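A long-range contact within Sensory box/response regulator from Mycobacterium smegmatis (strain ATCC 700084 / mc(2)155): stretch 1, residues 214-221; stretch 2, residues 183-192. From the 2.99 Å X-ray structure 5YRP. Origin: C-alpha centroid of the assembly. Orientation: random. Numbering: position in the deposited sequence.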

# COMPACT_ATOMS: atom_id res chain seq x y z
N THR A 214 -9.79 19.97 3.55
CA THR A 214 -8.48 19.62 3.02
C THR A 214 -8.59 18.88 1.68
O THR A 214 -7.90 19.22 0.72
CB THR A 214 -7.68 18.74 4.00
OG1 THR A 214 -8.49 17.64 4.42
CG2 THR A 214 -7.26 19.55 5.22
N LEU A 215 -9.47 17.88 1.63
CA LEU A 215 -9.69 17.10 0.41
C LEU A 215 -9.98 17.99 -0.79
O LEU A 215 -9.44 17.79 -1.87
CB LEU A 215 -10.83 16.10 0.60
CG LEU A 215 -10.55 14.93 1.53
CD1 LEU A 215 -11.85 14.23 1.93
CD2 LEU A 215 -9.60 13.94 0.89
N LEU A 216 -10.85 18.98 -0.58
CA LEU A 216 -11.18 19.95 -1.62
C LEU A 216 -9.93 20.72 -2.04
O LEU A 216 -9.63 20.84 -3.23
CB LEU A 216 -12.27 20.91 -1.14
CG LEU A 216 -13.70 20.33 -1.11
CD1 LEU A 216 -14.61 21.18 -0.25
CD2 LEU A 216 -14.26 20.20 -2.52
N ARG A 217 -9.19 21.22 -1.05
CA ARG A 217 -7.98 21.99 -1.30
C ARG A 217 -6.88 21.19 -2.01
O ARG A 217 -6.13 21.74 -2.81
CB ARG A 217 -7.44 22.59 0.01
CG ARG A 217 -8.26 23.78 0.49
CD ARG A 217 -7.61 24.54 1.63
NE ARG A 217 -7.87 23.93 2.92
CZ ARG A 217 -7.69 24.53 4.10
NH1 ARG A 217 -7.24 25.78 4.17
NH2 ARG A 217 -7.96 23.87 5.22
N HIS A 218 -6.81 19.89 -1.72
CA HIS A 218 -5.77 19.03 -2.29
C HIS A 218 -6.21 18.24 -3.53
O HIS A 218 -5.41 17.52 -4.11
CB HIS A 218 -5.23 18.10 -1.21
CG HIS A 218 -4.41 18.80 -0.18
ND1 HIS A 218 -3.12 19.24 -0.42
CD2 HIS A 218 -4.69 19.16 1.10
CE1 HIS A 218 -2.65 19.83 0.66
NE2 HIS A 218 -3.58 19.79 1.60
N GLY A 219 -7.47 18.39 -3.92
CA GLY A 219 -7.94 17.94 -5.25
C GLY A 219 -8.86 16.74 -5.32
O GLY A 219 -8.87 16.02 -6.32
N CYS A 220 -9.66 16.53 -4.28
CA CYS A 220 -10.65 15.45 -4.24
C CYS A 220 -12.02 16.05 -3.93
O CYS A 220 -12.24 16.54 -2.82
CB CYS A 220 -10.28 14.40 -3.20
SG CYS A 220 -11.35 12.94 -3.17
N TYR A 221 -12.92 16.02 -4.90
CA TYR A 221 -14.24 16.65 -4.75
C TYR A 221 -15.37 15.65 -4.43
O TYR A 221 -16.34 16.01 -3.76
CB TYR A 221 -14.58 17.52 -5.97
CG TYR A 221 -14.79 16.79 -7.29
CD1 TYR A 221 -16.04 16.29 -7.64
CD2 TYR A 221 -13.74 16.64 -8.20
CE1 TYR A 221 -16.24 15.63 -8.85
CE2 TYR A 221 -13.94 15.98 -9.41
CZ TYR A 221 -15.19 15.48 -9.73
OH TYR A 221 -15.40 14.83 -10.93
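Stretch 2 183-192: DLPIVRAVIA

Stretch 2 is helical, held by i to i+4 backbone hydrogen bonds such as Arg 188 N to Leu 184 O (2.6 Å) and Val 190 N to Ile 186 O (3.0 Å), and it lies against the last turn of the helix in stretch 1 and the chain that leaves it. The two helices run in broadly the same direction, their axes crossing at -41° and approaching to 10.7 Å. The backbones pair in order: Leu 215 CA is 8.0 Å from Val 187 CA, His 218 CA is 6.7 Å from Arg 188 CA, and Gly 219 CA is 7.2 Å from Ile 191 CA. The contact is small, burying 322 Å² in all, and no hydrogen bond crosses it; the two stretches meet by packing, mostly of side chains but with two carbonyl oxygens of stretch 1 against Ile 191.

His 218 gives the most surface. Its CA-to-CB bond points toward stretch 2, and with chi1 in the m well its ring lies against Leu 184. Leu 184 sets off sideways, but its t, p rotamer carries CD1 over one face of the imidazole, 3.6 Å from the ring centroid and 25° off the normal, a CH-pi contact; the closest atoms are His 218 NE2 and Leu 184 CD1 at 3.4 Å. Arg 188, one turn further along, brings its guanidinium edge to the same ring, with NE 4.1 Å from His 218 CE1.

Ile 191 covers the next largest area, at the place where stretch 1 ceases to be helical. Its CD1 lies 3.5 Å from the carbonyl O of His 218 and 4.2 Å from His 218 CB, and it also reaches Cys 220, whose CB is 4.4 Å away from that CD1. Between these two residues comes Gly 219, with phi 110° and psi 30°, in a Schellman motif: Cys 220 N bonds back to Leu 215 O at 2.7 Å, and Gly 219 N makes a weak bond to Leu 216 O at 3.3 Å. A CB at this position would be jammed against the carbonyl O of His 218, so the backbone angles alone call for glycine. The turn leaves Gly 219 O 4.3 Å from Ile 191 CG2.

Deeper in the contact, Leu 215 and Val 187 are both buried. Val 187 points toward stretch 1, whereas Leu 215 starts sideways and closes the gap with the end of its side chain, setting CD2 3.6 Å from Val 187 CG1.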

# COMPACT_ATOMS: atom_id res chain seq x y z
N ASP A 183 -2.21 11.40 7.95
CA ASP A 183 -3.27 11.25 6.94
C ASP A 183 -2.97 12.03 5.67
O ASP A 183 -2.95 11.46 4.58
CB ASP A 183 -4.62 11.70 7.52
CG ASP A 183 -5.23 10.67 8.47
OD1 ASP A 183 -4.51 9.76 8.91
OD2 ASP A 183 -6.44 10.77 8.78
N LEU A 184 -2.72 13.32 5.82
CA LEU A 184 -2.59 14.23 4.67
C LEU A 184 -1.57 13.80 3.61
O LEU A 184 -1.90 13.81 2.42
CB LEU A 184 -2.33 15.67 5.14
CG LEU A 184 -2.09 16.71 4.04
CD1 LEU A 184 -3.16 16.71 2.96
CD2 LEU A 184 -1.98 18.10 4.67
N PRO A 185 -0.34 13.43 4.01
CA PRO A 185 0.64 12.93 3.03
C PRO A 185 0.15 11.71 2.25
O PRO A 185 0.40 11.60 1.05
CB PRO A 185 1.84 12.55 3.90
CG PRO A 185 1.70 13.37 5.13
CD PRO A 185 0.23 13.50 5.37
N ILE A 186 -0.55 10.82 2.95
CA ILE A 186 -1.08 9.61 2.34
C ILE A 186 -2.21 9.97 1.38
O ILE A 186 -2.29 9.45 0.27
CB ILE A 186 -1.57 8.61 3.41
CG1 ILE A 186 -0.38 8.11 4.24
CG2 ILE A 186 -2.28 7.43 2.76
CD1 ILE A 186 -0.75 7.36 5.49
N VAL A 187 -3.08 10.86 1.83
CA VAL A 187 -4.15 11.38 0.98
C VAL A 187 -3.55 12.13 -0.21
O VAL A 187 -4.01 11.99 -1.34
CB VAL A 187 -5.09 12.29 1.78
CG1 VAL A 187 -6.08 13.01 0.87
CG2 VAL A 187 -5.85 11.49 2.82
N ARG A 188 -2.51 12.92 0.05
CA ARG A 188 -1.86 13.70 -1.01
C ARG A 188 -1.23 12.76 -2.05
O ARG A 188 -1.25 13.05 -3.25
CB ARG A 188 -0.81 14.66 -0.43
CG ARG A 188 -0.67 15.95 -1.22
CD ARG A 188 0.55 16.76 -0.83
NE ARG A 188 0.52 17.22 0.56
CZ ARG A 188 1.32 16.79 1.55
NH1 ARG A 188 2.26 15.87 1.33
NH2 ARG A 188 1.18 17.30 2.77
N ALA A 189 -0.70 11.64 -1.58
CA ALA A 189 -0.08 10.65 -2.44
C ALA A 189 -1.10 9.98 -3.36
O ALA A 189 -0.97 10.05 -4.58
CB ALA A 189 0.64 9.60 -1.61
N VAL A 190 -2.11 9.36 -2.76
CA VAL A 190 -3.13 8.60 -3.51
C VAL A 190 -3.80 9.44 -4.62
O VAL A 190 -4.14 8.91 -5.68
CB VAL A 190 -4.19 7.98 -2.57
CG1 VAL A 190 -5.01 9.05 -1.87
CG2 VAL A 190 -5.10 7.01 -3.33
N ILE A 191 -3.98 10.73 -4.36
CA ILE A 191 -4.54 11.65 -5.35
C ILE A 191 -3.67 11.67 -6.60
O ILE A 191 -4.17 11.54 -7.72
CB ILE A 191 -4.71 13.07 -4.77
CG1 ILE A 191 -5.86 13.09 -3.76
CG2 ILE A 191 -5.00 14.09 -5.87
CD1 ILE A 191 -5.85 14.28 -2.83
N ALA A 192 -2.37 11.83 -6.39
CA ALA A 192 -1.39 11.85 -7.49
C ALA A 192 -1.42 10.56 -8.32
O ALA A 192 -1.32 10.60 -9.55
CB ALA A 192 0.01 12.10 -6.94